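Local coordinates for penicillin binding protein 2X (Streptococcus thermophilus, PDB 5U47) that probably cross-links peptides between neighbouring glycan strands of the septal cell wall as a penicillin-binding transpeptidase of the cell-division machinery, at residues A[27-32]-A[186-191]; A[212-217]-A[443-448]; A[314-319]-A[342-347]; A[330-335]-A[355-360]. The protein carries 1 engineered substitution. All blocks are in the same frame, centred on the assembly; numbering follows the deposited sequence.

The four contacts fall into two touching pairs on opposite sides of the chain's centre. Interactions 1 and 2 are surface contacts with centres 13 Å apart, sharing backbone links such as Thr187 to Ile213; interactions 3 and 4 lie within the transpeptidase domain, their centres 11 Å from each other and 57 to 68 Å from the centres of interactions 1 and 2. Chemistry follows place. Interaction 1 is a short antiparallel strand pairing, whereas interaction 2 joins two loops through van der Waals contact and a water. Interaction 3, partly buried, adds an aromatic stack to its ladder, and interaction 4, the buried one, depends on a carboxylate at a helix start. The latter two are tied by Tyr317 to Ser355 and Asn319 to Asp332.

Interaction 1. Residues A[27-32]-A[186-191]; sequences IVAAKR and GTDGEA
Over one face of the Asp188 carboxylate lies the CG2 methyl of Ile27, 3.4 Å from OD2, while OD1 of the same group receives a weak hydrogen bond from Ala30 N. The two backbone carbonyls of the strand pairing are approached differently: Gly189 N comes to Val28 O within the plane of that carbonyl, but Val28 N stands above the carbonyl plane of Gly189, 71° out of it. Together these two bonds close an antiparallel hydrogen-bonded pair, Val28 with Gly189, in a three-stranded antiparallel sheet in which strand 189-192 runs between 26-28 and 207-210. The Gly189 N to Val28 O bond is the shorter of the two at 2.7 Å; the return bond, Val28 N to Gly189 O, measures 3.1 Å.

Side chains add to the ladder. In Val28, CG1 stands anti to the backbone N (chi1 177°), and the other branch, CG2, beside that N, packs on Ala191 CB at 3.6 Å. Where the strand pairing ends, Ala30 takes over: its CB rests 3.5 Å from Thr187 O and 3.7 Å from Gly186 CA, a close approach to a residue that has no side chain of its own. Arg32, further on, turns away to a salt bridge with Glu177, so the segment from 27 to 32 is tied on past the sheet into the rest of the N-terminal dimerisation domain. The last link across the gap is a water that donates to Ala30 O at 2.8 Å and accepts from Gly186 N at 3.2 Å.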
loop_
_atom_site.group_PDB
_atom_site.type_symbol
_atom_site.label_atom_id
_atom_site.label_comp_id
_atom_site.label_asym_id
_atom_site.label_seq_id
_atom_site.Cartn_x
_atom_site.Cartn_y
_atom_site.Cartn_z
ATOM N N ILE A 27 11.886 -30.656 1.049
ATOM C CA ILE A 27 12.150 -29.238 1.169
ATOM C C ILE A 27 12.089 -28.801 2.638
ATOM O O ILE A 27 11.262 -29.295 3.415
ATOM C CB ILE A 27 11.123 -28.421 0.342
ATOM C CG1 ILE A 27 11.281 -28.726 -1.155
ATOM C CG2 ILE A 27 11.274 -26.915 0.594
ATOM C CD1 ILE A 27 10.161 -28.174 -2.017
ATOM N N VAL A 28 13.008 -27.910 3.005
ATOM C CA VAL A 28 13.046 -27.295 4.330
ATOM C C VAL A 28 12.801 -25.807 4.054
ATOM O O VAL A 28 13.617 -25.132 3.420
ATOM C CB VAL A 28 14.391 -27.532 5.055
ATOM C CG1 VAL A 28 14.430 -26.821 6.399
ATOM C CG2 VAL A 28 14.614 -29.015 5.274
ATOM N N ALA A 29 11.641 -25.317 4.463
ATOM C CA ALA A 29 11.284 -23.937 4.224
ATOM C C ALA A 29 12.230 -23.005 4.951
ATOM O O ALA A 29 12.593 -23.242 6.093
ATOM C CB ALA A 29 9.852 -23.672 4.676
ATOM N N ALA A 30 12.650 -21.964 4.265
ATOM C CA ALA A 30 13.494 -20.947 4.863
ATOM C C ALA A 30 12.652 -20.072 5.800
ATOM O O ALA A 30 11.420 -20.001 5.676
ATOM C CB ALA A 30 14.103 -20.080 3.770
ATOM N N LYS A 31 13.321 -19.423 6.743
ATOM C CA LYS A 31 12.664 -18.474 7.592
ATOM C C LYS A 31 12.183 -17.301 6.705
ATOM O O LYS A 31 12.949 -16.739 5.916
ATOM C CB LYS A 31 13.627 -17.939 8.637
ATOM C CG LYS A 31 13.039 -16.815 9.469
ATOM C CD LYS A 31 14.040 -16.194 10.398
ATOM C CE LYS A 31 13.374 -15.082 11.187
ATOM N NZ LYS A 31 14.361 -14.344 12.018
ATOM N N ARG A 32 10.916 -16.950 6.842
ATOM C CA ARG A 32 10.343 -15.848 6.108
ATOM C C ARG A 32 10.790 -14.542 6.754
ATOM O O ARG A 32 10.852 -14.432 7.985
ATOM C CB ARG A 32 8.819 -15.958 6.130
ATOM C CG ARG A 32 8.080 -14.935 5.285
ATOM C CD ARG A 32 6.588 -15.249 5.289
ATOM N NE ARG A 32 5.810 -14.335 4.459
ATOM C CZ ARG A 32 5.710 -14.417 3.136
ATOM N NH1 ARG A 32 6.371 -15.361 2.453
ATOM N NH2 ARG A 32 4.977 -13.543 2.479
ATOM N N GLY A 186 12.680 -16.913 1.652
ATOM C CA GLY A 186 14.089 -17.215 1.505
ATOM C C GLY A 186 14.296 -18.294 0.453
ATOM O O GLY A 186 13.378 -18.654 -0.281
ATOM N N THR A 187 15.512 -18.801 0.378
ATOM C CA THR A 187 15.821 -19.886 -0.524
ATOM C C THR A 187 15.678 -21.129 0.315
ATOM O O THR A 187 16.320 -21.279 1.362
ATOM C CB THR A 187 17.239 -19.745 -1.103
ATOM O OG1 THR A 187 17.322 -18.483 -1.781
ATOM C CG2 THR A 187 17.570 -20.892 -2.084
ATOM N N ASP A 188 14.820 -22.023 -0.136
ATOM C CA ASP A 188 14.581 -23.247 0.595
ATOM C C ASP A 188 15.816 -24.130 0.779
ATOM O O ASP A 188 16.754 -24.104 -0.016
ATOM C CB ASP A 188 13.487 -24.053 -0.081
ATOM C CG ASP A 188 12.120 -23.417 0.057
ATOM O OD1 ASP A 188 11.900 -22.592 0.996
ATOM O OD2 ASP A 188 11.249 -23.754 -0.771
ATOM N N GLY A 189 15.798 -24.866 1.888
ATOM C CA GLY A 189 16.829 -25.818 2.238
ATOM C C GLY A 189 16.385 -27.193 1.786
ATOM O O GLY A 189 15.372 -27.331 1.108
ATOM N N GLU A 190 17.117 -28.214 2.198
ATOM C CA GLU A 190 16.827 -29.561 1.776
ATOM C C GLU A 190 17.248 -30.496 2.896
ATOM O O GLU A 190 18.225 -30.224 3.596
ATOM C CB GLU A 190 17.651 -29.854 0.515
ATOM C CG GLU A 190 17.033 -30.838 -0.455
ATOM C CD GLU A 190 15.923 -30.232 -1.305
ATOM O OE1 GLU A 190 15.041 -30.988 -1.767
ATOM O OE2 GLU A 190 15.926 -29.008 -1.531
ATOM N N ALA A 191 16.505 -31.578 3.086
ATOM C CA ALA A 191 16.862 -32.560 4.095
ATOM C C ALA A 191 16.434 -33.957 3.686
ATOM O O ALA A 191 15.559 -34.142 2.831
ATOM C CB ALA A 191 16.237 -32.203 5.430
HETATM O O HOH W 1 10.595 -18.421 3.485
#

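Interaction 2. Residues A[212-217]-A[443-448]; sequences AIDGKN and DTNKGT
Asn445 lays its amide against Asp214, with ND2 3.7 Å from Asp214 CB and the amide and carboxylate planes turned 59° apart. No hydrogen bond joins the two side chains, and on the other branch Asn445 OD1 sits 3.4 Å from Asp214 O, an encounter of two acceptors. A water gives Asn445 OD1 a donor and also donates to Gly215 O at 3.0 Å, so one molecule spans both loops, with a weak bond from Thr444 N besides.

Two further meetings differ in kind. Asn217 crosses Thr444 at about a right angle, its ND2 3.2 Å from the CG2 methyl, while its OD1 is taken by Thr34 N. The approach of Lys216 is loose: extended beyond CG, it passes Asp443 with CE 4.2 Å from OD2; the charged ends, NZ and OD2, remain 5.1 Å apart, which suggests mild electrostatic attraction and no salt bridge.

Asp443 instead shapes its own loop. Its OD1 accepts from Lys446 N at 2.8 Å, an Asx motif, and that donor arrives from above the carboxylate plane. Gly447 and Thr448 both face Asp443 in a G1 beta bulge, completing the turn of a beta hairpin whose arms are strands 438-443 and 448-451.

This turn is pressed against the linker between strands 207-210 and 217-220. Strand 217-220 pairs antiparallel with 438-443, with Asn217 backbone-bonded to Ala442, and the hairpin thereby continues a mixed sheet that also takes in strand 35-36.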
loop_
_atom_site.group_PDB
_atom_site.type_symbol
_atom_site.label_atom_id
_atom_site.label_comp_id
_atom_site.label_asym_id
_atom_site.label_seq_id
_atom_site.Cartn_x
_atom_site.Cartn_y
_atom_site.Cartn_z
ATOM N N ALA A 212 18.805 -23.683 4.482
ATOM C CA ALA A 212 17.941 -22.674 3.896
ATOM C C ALA A 212 18.592 -21.293 4.071
ATOM O O ALA A 212 19.425 -21.117 4.947
ATOM C CB ALA A 212 16.578 -22.712 4.561
ATOM N N ILE A 213 18.245 -20.340 3.217
ATOM C CA ILE A 213 18.757 -18.959 3.319
ATOM C C ILE A 213 17.561 -18.063 3.677
ATOM O O ILE A 213 16.585 -18.035 2.948
ATOM C CB ILE A 213 19.393 -18.490 1.998
ATOM C CG1 ILE A 213 20.585 -19.393 1.632
ATOM C CG2 ILE A 213 19.852 -17.032 2.097
ATOM C CD1 ILE A 213 21.087 -19.167 0.216
ATOM N N ASP A 214 17.643 -17.360 4.799
ATOM C CA ASP A 214 16.534 -16.525 5.278
ATOM C C ASP A 214 16.041 -15.511 4.245
ATOM O O ASP A 214 16.805 -15.009 3.437
ATOM C CB ASP A 214 16.950 -15.731 6.522
ATOM C CG ASP A 214 17.229 -16.608 7.742
ATOM O OD1 ASP A 214 17.000 -17.835 7.717
ATOM O OD2 ASP A 214 17.661 -16.031 8.754
ATOM N N GLY A 215 14.752 -15.203 4.303
ATOM C CA GLY A 215 14.182 -14.192 3.448
ATOM C C GLY A 215 14.682 -12.823 3.890
ATOM O O GLY A 215 15.268 -12.680 4.952
ATOM N N LYS A 216 14.471 -11.821 3.050
ATOM C CA LYS A 216 14.889 -10.466 3.375
ATOM C C LYS A 216 13.847 -9.813 4.263
ATOM O O LYS A 216 12.668 -10.158 4.221
ATOM C CB LYS A 216 15.115 -9.675 2.093
ATOM C CG LYS A 216 16.315 -10.200 1.300
ATOM C CD LYS A 216 16.458 -9.528 -0.035
ATOM C CE LYS A 216 17.670 -10.055 -0.800
ATOM N NZ LYS A 216 17.793 -9.393 -2.144
ATOM N N ASN A 217 14.291 -8.925 5.127
ATOM C CA ASN A 217 13.350 -8.194 5.971
ATOM C C ASN A 217 12.859 -6.937 5.231
ATOM O O ASN A 217 13.601 -6.322 4.437
ATOM C CB ASN A 217 13.999 -7.808 7.301
ATOM C CG ASN A 217 14.357 -9.009 8.156
ATOM O OD1 ASN A 217 13.730 -10.064 8.094
ATOM N ND2 ASN A 217 15.379 -8.841 8.960
ATOM N N ASP A 443 19.025 -7.473 3.879
ATOM C CA ASP A 443 19.526 -8.827 3.859
ATOM C C ASP A 443 20.381 -8.919 5.122
ATOM O O ASP A 443 21.534 -8.458 5.140
ATOM C CB ASP A 443 20.329 -9.130 2.590
ATOM C CG ASP A 443 20.868 -10.568 2.573
ATOM O OD1 ASP A 443 21.229 -11.089 3.647
ATOM O OD2 ASP A 443 20.944 -11.184 1.489
ATOM N N THR A 444 19.803 -9.490 6.178
ATOM C CA THR A 444 20.491 -9.620 7.473
ATOM C C THR A 444 21.579 -10.670 7.484
ATOM O O THR A 444 22.424 -10.650 8.364
ATOM C CB THR A 444 19.518 -9.937 8.626
ATOM O OG1 THR A 444 18.775 -11.113 8.305
ATOM C CG2 THR A 444 18.576 -8.785 8.841
ATOM N N ASN A 445 21.541 -11.596 6.532
ATOM C CA ASN A 445 22.563 -12.622 6.432
ATOM C C ASN A 445 23.847 -11.945 5.946
ATOM O O ASN A 445 24.920 -12.156 6.499
ATOM C CB ASN A 445 22.170 -13.720 5.418
ATOM C CG ASN A 445 20.754 -14.259 5.627
ATOM O OD1 ASN A 445 19.902 -14.189 4.710
ATOM N ND2 ASN A 445 20.475 -14.763 6.837
ATOM N N LYS A 446 23.717 -11.092 4.921
ATOM C CA LYS A 446 24.870 -10.423 4.316
ATOM C C LYS A 446 25.232 -9.090 4.918
ATOM O O LYS A 446 26.336 -8.594 4.701
ATOM C CB LYS A 446 24.635 -10.247 2.817
ATOM C CG LYS A 446 24.458 -11.548 2.054
ATOM C CD LYS A 446 25.642 -12.474 2.257
ATOM C CE LYS A 446 25.559 -13.704 1.381
ATOM N NZ LYS A 446 26.626 -14.653 1.796
ATOM N N GLY A 447 24.315 -8.501 5.670
ATOM C CA GLY A 447 24.559 -7.206 6.253
ATOM C C GLY A 447 24.477 -6.093 5.218
ATOM O O GLY A 447 25.218 -5.108 5.296
ATOM N N THR A 448 23.592 -6.250 4.244
ATOM C CA THR A 448 23.395 -5.215 3.240
ATOM C C THR A 448 21.937 -4.755 3.207
ATOM O O THR A 448 21.023 -5.474 3.611
ATOM C CB THR A 448 23.829 -5.674 1.837
ATOM O OG1 THR A 448 23.079 -6.824 1.454
ATOM C CG2 THR A 448 25.290 -6.014 1.813
HETATM O O HOH W 2 18.072 -11.737 5.034
#

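Interaction 3. Residues A[314-319]-A[342-347]; sequences NATYSN and GRTMSF
Asn319 OD1 takes a hydrogen bond from Arg343 N at 2.8 Å, the shortest direct polar bond between segments 314-319 and 342-347, and so extends with a side chain the antiparallel beta ladder formed by strands 316-318 and 344-346. The reach depends on CG lying between the backbone N and the carbonyl carbon (chi1 64°); ND2 of the same amide bonds to Asp332. Within the two-stranded sheet Tyr317 and Met345 are the hydrogen-bonded pair, with Met345 N to Tyr317 O at 3.0 Å, nearly in line with the C=O bond, and Tyr317 N to Met345 O at 3.1 Å. Thr316 with Ser346 and Ser318 with Thr344 are the non-hydrogen-bonded pairs on the other face.

The face carrying Tyr317 and Met345 is the apolar one, turned toward helix 356-366. There the rings of Tyr317 and Phe347 form an offset stack, centroids 5.0 Å apart and planes at 30°. Tyr317 CD1 lies over one face of the Phe347 ring, displaced toward its rim, whereas Ala315 CB meets that ring at the edge, 3.7 Å from CE2. Met345, bent at its last torsion (chi3 -73°), brings CE to the hydroxyl end of the Tyr317 ring, 3.4 Å from OH, and the hydroxyl itself is hydrogen-bonded to Ser355.

At the far end the ladder runs straight into a helix. Ser346 holds the N-cap position before helix 347-352, with OG bonded to Pro313 O. On the face carrying Thr316 and Thr344, Thr344 CG2 meets Thr316 CB at 3.8 Å, with Thr316 OG1 scarcely farther.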
loop_
_atom_site.group_PDB
_atom_site.type_symbol
_atom_site.label_atom_id
_atom_site.label_comp_id
_atom_site.label_asym_id
_atom_site.label_seq_id
_atom_site.Cartn_x
_atom_site.Cartn_y
_atom_site.Cartn_z
ATOM N N ASN A 314 -12.295 36.634 -8.217
ATOM C CA ASN A 314 -13.330 37.624 -7.947
ATOM C C ASN A 314 -14.518 37.621 -8.896
ATOM O O ASN A 314 -15.588 38.110 -8.526
ATOM C CB ASN A 314 -12.684 39.008 -7.978
ATOM C CG ASN A 314 -11.468 39.090 -7.076
ATOM O OD1 ASN A 314 -11.385 38.380 -6.076
ATOM N ND2 ASN A 314 -10.513 39.945 -7.434
ATOM N N ALA A 315 -14.340 37.109 -10.116
ATOM C CA ALA A 315 -15.444 37.060 -11.077
ATOM C C ALA A 315 -16.594 36.300 -10.438
ATOM O O ALA A 315 -16.371 35.364 -9.653
ATOM C CB ALA A 315 -15.014 36.393 -12.372
ATOM N N THR A 316 -17.821 36.702 -10.741
ATOM C CA THR A 316 -18.966 36.062 -10.129
ATOM C C THR A 316 -19.826 35.312 -11.115
ATOM O O THR A 316 -19.677 35.451 -12.323
ATOM C CB THR A 316 -19.818 37.081 -9.354
ATOM O OG1 THR A 316 -20.326 38.068 -10.255
ATOM C CG2 THR A 316 -18.978 37.752 -8.261
ATOM N N TYR A 317 -20.725 34.499 -10.572
ATOM C CA TYR A 317 -21.650 33.704 -11.372
ATOM C C TYR A 317 -22.850 33.357 -10.501
ATOM O O TYR A 317 -22.812 33.543 -9.283
ATOM C CB TYR A 317 -20.967 32.416 -11.872
ATOM C CG TYR A 317 -20.692 31.413 -10.767
ATOM C CD1 TYR A 317 -19.544 31.497 -9.991
ATOM C CD2 TYR A 317 -21.598 30.392 -10.491
ATOM C CE1 TYR A 317 -19.305 30.594 -8.974
ATOM C CE2 TYR A 317 -21.365 29.481 -9.477
ATOM C CZ TYR A 317 -20.227 29.590 -8.719
ATOM O OH TYR A 317 -20.000 28.679 -7.706
ATOM N N SER A 318 -23.904 32.843 -11.123
ATOM C CA SER A 318 -25.093 32.428 -10.399
ATOM C C SER A 318 -25.298 30.921 -10.553
ATOM O O SER A 318 -25.143 30.377 -11.642
ATOM C CB SER A 318 -26.324 33.165 -10.925
ATOM O OG SER A 318 -27.466 32.754 -10.204
ATOM N N ASN A 319 -25.657 30.254 -9.455
ATOM C CA ASN A 319 -25.946 28.820 -9.487
ATOM C C ASN A 319 -27.459 28.574 -9.511
ATOM O O ASN A 319 -27.900 27.428 -9.393
ATOM C CB ASN A 319 -25.326 28.120 -8.267
ATOM C CG ASN A 319 -25.929 28.579 -6.945
ATOM O OD1 ASN A 319 -26.770 29.485 -6.903
ATOM N ND2 ASN A 319 -25.500 27.951 -5.852
ATOM N N GLY A 342 -30.985 30.014 -4.988
ATOM C CA GLY A 342 -29.813 30.308 -5.810
ATOM C C GLY A 342 -29.102 31.517 -5.237
ATOM O O GLY A 342 -29.665 32.226 -4.406
ATOM N N ARG A 343 -27.864 31.752 -5.666
ATOM C CA ARG A 343 -27.094 32.897 -5.177
ATOM C C ARG A 343 -25.889 33.210 -6.075
ATOM O O ARG A 343 -25.367 32.332 -6.776
ATOM C CB ARG A 343 -26.653 32.650 -3.724
ATOM C CG ARG A 343 -25.705 33.691 -3.123
ATOM C CD ARG A 343 -25.503 33.496 -1.624
ATOM N NE ARG A 343 -25.223 32.099 -1.265
ATOM C CZ ARG A 343 -24.929 31.677 -0.034
ATOM N NH1 ARG A 343 -24.819 32.535 0.978
ATOM N NH2 ARG A 343 -24.710 30.381 0.177
ATOM N N THR A 344 -25.476 34.475 -6.044
ATOM C CA THR A 344 -24.337 34.956 -6.808
ATOM C C THR A 344 -23.102 34.818 -5.929
ATOM O O THR A 344 -23.109 35.237 -4.771
ATOM C CB THR A 344 -24.536 36.417 -7.250
ATOM O OG1 THR A 344 -25.727 36.506 -8.032
ATOM C CG2 THR A 344 -23.361 36.912 -8.084
ATOM N N MET A 345 -22.053 34.209 -6.480
ATOM C CA MET A 345 -20.814 33.972 -5.752
ATOM C C MET A 345 -19.570 34.234 -6.556
ATOM O O MET A 345 -19.558 34.141 -7.774
ATOM C CB MET A 345 -20.717 32.497 -5.351
ATOM C CG MET A 345 -21.611 32.054 -4.222
ATOM S SD MET A 345 -21.463 30.272 -3.992
ATOM C CE MET A 345 -22.352 29.676 -5.432
ATOM N N SER A 346 -18.512 34.527 -5.820
ATOM C CA SER A 346 -17.165 34.640 -6.352
ATOM C C SER A 346 -16.748 33.198 -6.711
ATOM O O SER A 346 -17.334 32.258 -6.183
ATOM C CB SER A 346 -16.276 35.182 -5.232
ATOM O OG SER A 346 -14.923 35.202 -5.559
ATOM N N PHE A 347 -15.781 32.999 -7.609
ATOM C CA PHE A 347 -15.331 31.627 -7.910
ATOM C C PHE A 347 -14.615 31.016 -6.712
ATOM O O PHE A 347 -14.680 29.798 -6.498
ATOM C CB PHE A 347 -14.458 31.549 -9.166
ATOM C CG PHE A 347 -15.244 31.612 -10.446
ATOM C CD1 PHE A 347 -15.882 30.475 -10.933
ATOM C CD2 PHE A 347 -15.357 32.794 -11.157
ATOM C CE1 PHE A 347 -16.614 30.516 -12.109
ATOM C CE2 PHE A 347 -16.095 32.845 -12.335
ATOM C CZ PHE A 347 -16.725 31.704 -12.811
HETATM O O HOH W 3 -28.351 34.341 -8.158
#

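Interaction 4. Residues A[330-335]-A[355-360]; sequences INDWSI and SNVGMT
The backbones of Asp332 and Ser355 approach to 5.4 Å between CA atoms, each residue at the N-cap position of its helix, 333-336 and 356-366. Asp332 does not cap its own helix; its carboxylate reaches across to the other. OD1, through its syn lone pair, accepts from Val357 N at 2.9 Å in a nearly straight bond, 174° at the hydrogen. Asn356 N is equally near but badly angled, and a water instead accepts from it and from Trp333 N. OD2 takes the hydroxyl of Ser355, a bond modelled so short that its exact length is doubtful, and also accepts from Asn319 ND2. Ser355 OG lies anti to its backbone N (chi1 173°) and accepts from Gly358 N at 3.1 Å, a capping bond, with Tyr317 OH as a further partner.

Around the carboxylate, methyls meet polar groups. Val357 CG2 packs 3.3 Å from Asp332 OD1, Ile330 crosses Asn356 at about a right angle, CG2 to CB 3.9 Å, and Ile330 meets Thr360 tip to tip, CD1 to OG1 3.8 Å. That hydroxyl donates to Asn356 O within the helix: Thr360 OG1 and Thr360 N reach this oxygen from opposite faces of its carbonyl plane.

Asn356 OD1 bonds to Lys298 NZ, consistent with Asn356 closing the SxN motif and Lys298 belonging to the SxxK motif of penicillin-recognising enzymes. A carboxylate buried at the start of helix 356-366 would be stabilised by the amide N-H groups there, and by holding that first turn it probably acts as a second-shell support for Asn356.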
loop_
_atom_site.group_PDB
_atom_site.type_symbol
_atom_site.label_atom_id
_atom_site.label_comp_id
_atom_site.label_asym_id
_atom_site.label_seq_id
_atom_site.Cartn_x
_atom_site.Cartn_y
_atom_site.Cartn_z
ATOM N N ILE A 330 -26.722 20.090 -14.442
ATOM C CA ILE A 330 -25.825 20.123 -13.283
ATOM C C ILE A 330 -26.296 21.208 -12.314
ATOM O O ILE A 330 -26.532 22.340 -12.713
ATOM C CB ILE A 330 -24.361 20.366 -13.716
ATOM C CG1 ILE A 330 -23.870 19.179 -14.555
ATOM C CG2 ILE A 330 -23.462 20.591 -12.499
ATOM C CD1 ILE A 330 -22.513 19.370 -15.208
ATOM N N ASN A 331 -26.416 20.850 -11.041
ATOM C CA ASN A 331 -26.874 21.769 -10.002
ATOM C C ASN A 331 -26.036 21.661 -8.733
ATOM O O ASN A 331 -25.349 20.665 -8.511
ATOM C CB ASN A 331 -28.338 21.471 -9.683
ATOM C CG ASN A 331 -29.277 21.896 -10.795
ATOM O OD1 ASN A 331 -29.502 23.090 -11.027
ATOM N ND2 ASN A 331 -29.867 20.919 -11.466
ATOM N N ASP A 332 -26.092 22.700 -7.902
ATOM C CA ASP A 332 -25.368 22.702 -6.631
ATOM C C ASP A 332 -26.136 21.938 -5.551
ATOM O O ASP A 332 -27.355 21.752 -5.646
ATOM C CB ASP A 332 -25.032 24.131 -6.188
ATOM C CG ASP A 332 -23.907 24.753 -7.024
ATOM O OD1 ASP A 332 -23.325 24.041 -7.873
ATOM O OD2 ASP A 332 -23.585 25.944 -6.820
ATOM N N TRP A 333 -25.408 21.496 -4.529
ATOM C CA TRP A 333 -25.989 20.703 -3.437
ATOM C C TRP A 333 -27.159 21.385 -2.723
ATOM O O TRP A 333 -28.165 20.747 -2.429
ATOM C CB TRP A 333 -24.902 20.277 -2.416
ATOM C CG TRP A 333 -24.179 21.408 -1.718
ATOM C CD1 TRP A 333 -22.992 21.978 -2.091
ATOM C CD2 TRP A 333 -24.583 22.086 -0.515
ATOM N NE1 TRP A 333 -22.641 22.970 -1.206
ATOM C CE2 TRP A 333 -23.595 23.057 -0.229
ATOM C CE3 TRP A 333 -25.679 21.966 0.348
ATOM C CZ2 TRP A 333 -23.674 23.905 0.882
ATOM C CZ3 TRP A 333 -25.761 22.813 1.454
ATOM C CH2 TRP A 333 -24.763 23.773 1.706
ATOM N N SER A 334 -27.032 22.679 -2.464
ATOM C CA SER A 334 -28.072 23.420 -1.765
ATOM C C SER A 334 -29.357 23.556 -2.600
ATOM O O SER A 334 -30.454 23.608 -2.043
ATOM C CB SER A 334 -27.544 24.789 -1.356
ATOM O OG SER A 334 -27.055 25.482 -2.484
ATOM N N ILE A 335 -29.210 23.615 -3.925
ATOM C CA ILE A 335 -30.355 23.684 -4.843
ATOM C C ILE A 335 -31.062 22.328 -4.885
ATOM O O ILE A 335 -32.287 22.265 -4.841
ATOM C CB ILE A 335 -29.937 24.149 -6.268
ATOM C CG1 ILE A 335 -29.843 25.684 -6.331
ATOM C CG2 ILE A 335 -30.946 23.699 -7.326
ATOM C CD1 ILE A 335 -28.839 26.303 -5.385
ATOM N N SER A 355 -19.358 24.309 -5.034
ATOM C CA SER A 355 -20.336 24.511 -6.094
ATOM C C SER A 355 -19.957 23.755 -7.366
ATOM O O SER A 355 -18.966 24.091 -8.008
ATOM C CB SER A 355 -20.458 26.004 -6.418
ATOM O OG SER A 355 -21.285 26.231 -7.556
ATOM N N ASN A 356 -20.744 22.735 -7.718
ATOM C CA ASN A 356 -20.546 21.984 -8.970
ATOM C C ASN A 356 -20.674 22.890 -10.201
ATOM O O ASN A 356 -19.965 22.703 -11.196
ATOM C CB ASN A 356 -21.575 20.863 -9.121
ATOM C CG ASN A 356 -21.327 19.699 -8.203
ATOM O OD1 ASN A 356 -20.278 19.576 -7.566
ATOM N ND2 ASN A 356 -22.290 18.809 -8.156
ATOM N N VAL A 357 -21.590 23.852 -10.132
ATOM C CA VAL A 357 -21.823 24.795 -11.228
ATOM C C VAL A 357 -20.589 25.662 -11.468
ATOM O O VAL A 357 -20.127 25.804 -12.608
ATOM C CB VAL A 357 -23.052 25.689 -10.944
ATOM C CG1 VAL A 357 -23.185 26.784 -11.984
ATOM C CG2 VAL A 357 -24.329 24.851 -10.877
ATOM N N GLY A 358 -20.056 26.229 -10.390
ATOM C CA GLY A 358 -18.874 27.075 -10.471
ATOM C C GLY A 358 -17.690 26.314 -11.037
ATOM O O GLY A 358 -16.941 26.833 -11.867
ATOM N N MET A 359 -17.536 25.068 -10.617
ATOM C CA MET A 359 -16.410 24.261 -11.097
ATOM C C MET A 359 -16.630 23.856 -12.556
ATOM O O MET A 359 -15.714 23.921 -13.365
ATOM C CB MET A 359 -16.174 23.057 -10.188
ATOM C CG MET A 359 -15.745 23.397 -8.763
ATOM S SD MET A 359 -14.497 24.690 -8.529
ATOM C CE MET A 359 -15.454 26.185 -8.403
ATOM N N THR A 360 -17.854 23.483 -12.900
ATOM C CA THR A 360 -18.161 23.152 -14.287
ATOM C C THR A 360 -17.878 24.366 -15.194
ATOM O O THR A 360 -17.333 24.209 -16.275
ATOM C CB THR A 360 -19.602 22.687 -14.426
ATOM O OG1 THR A 360 -19.793 21.535 -13.600
ATOM C CG2 THR A 360 -19.926 22.348 -15.884
HETATM O O HOH W 4 -22.540 21.557 -5.475
#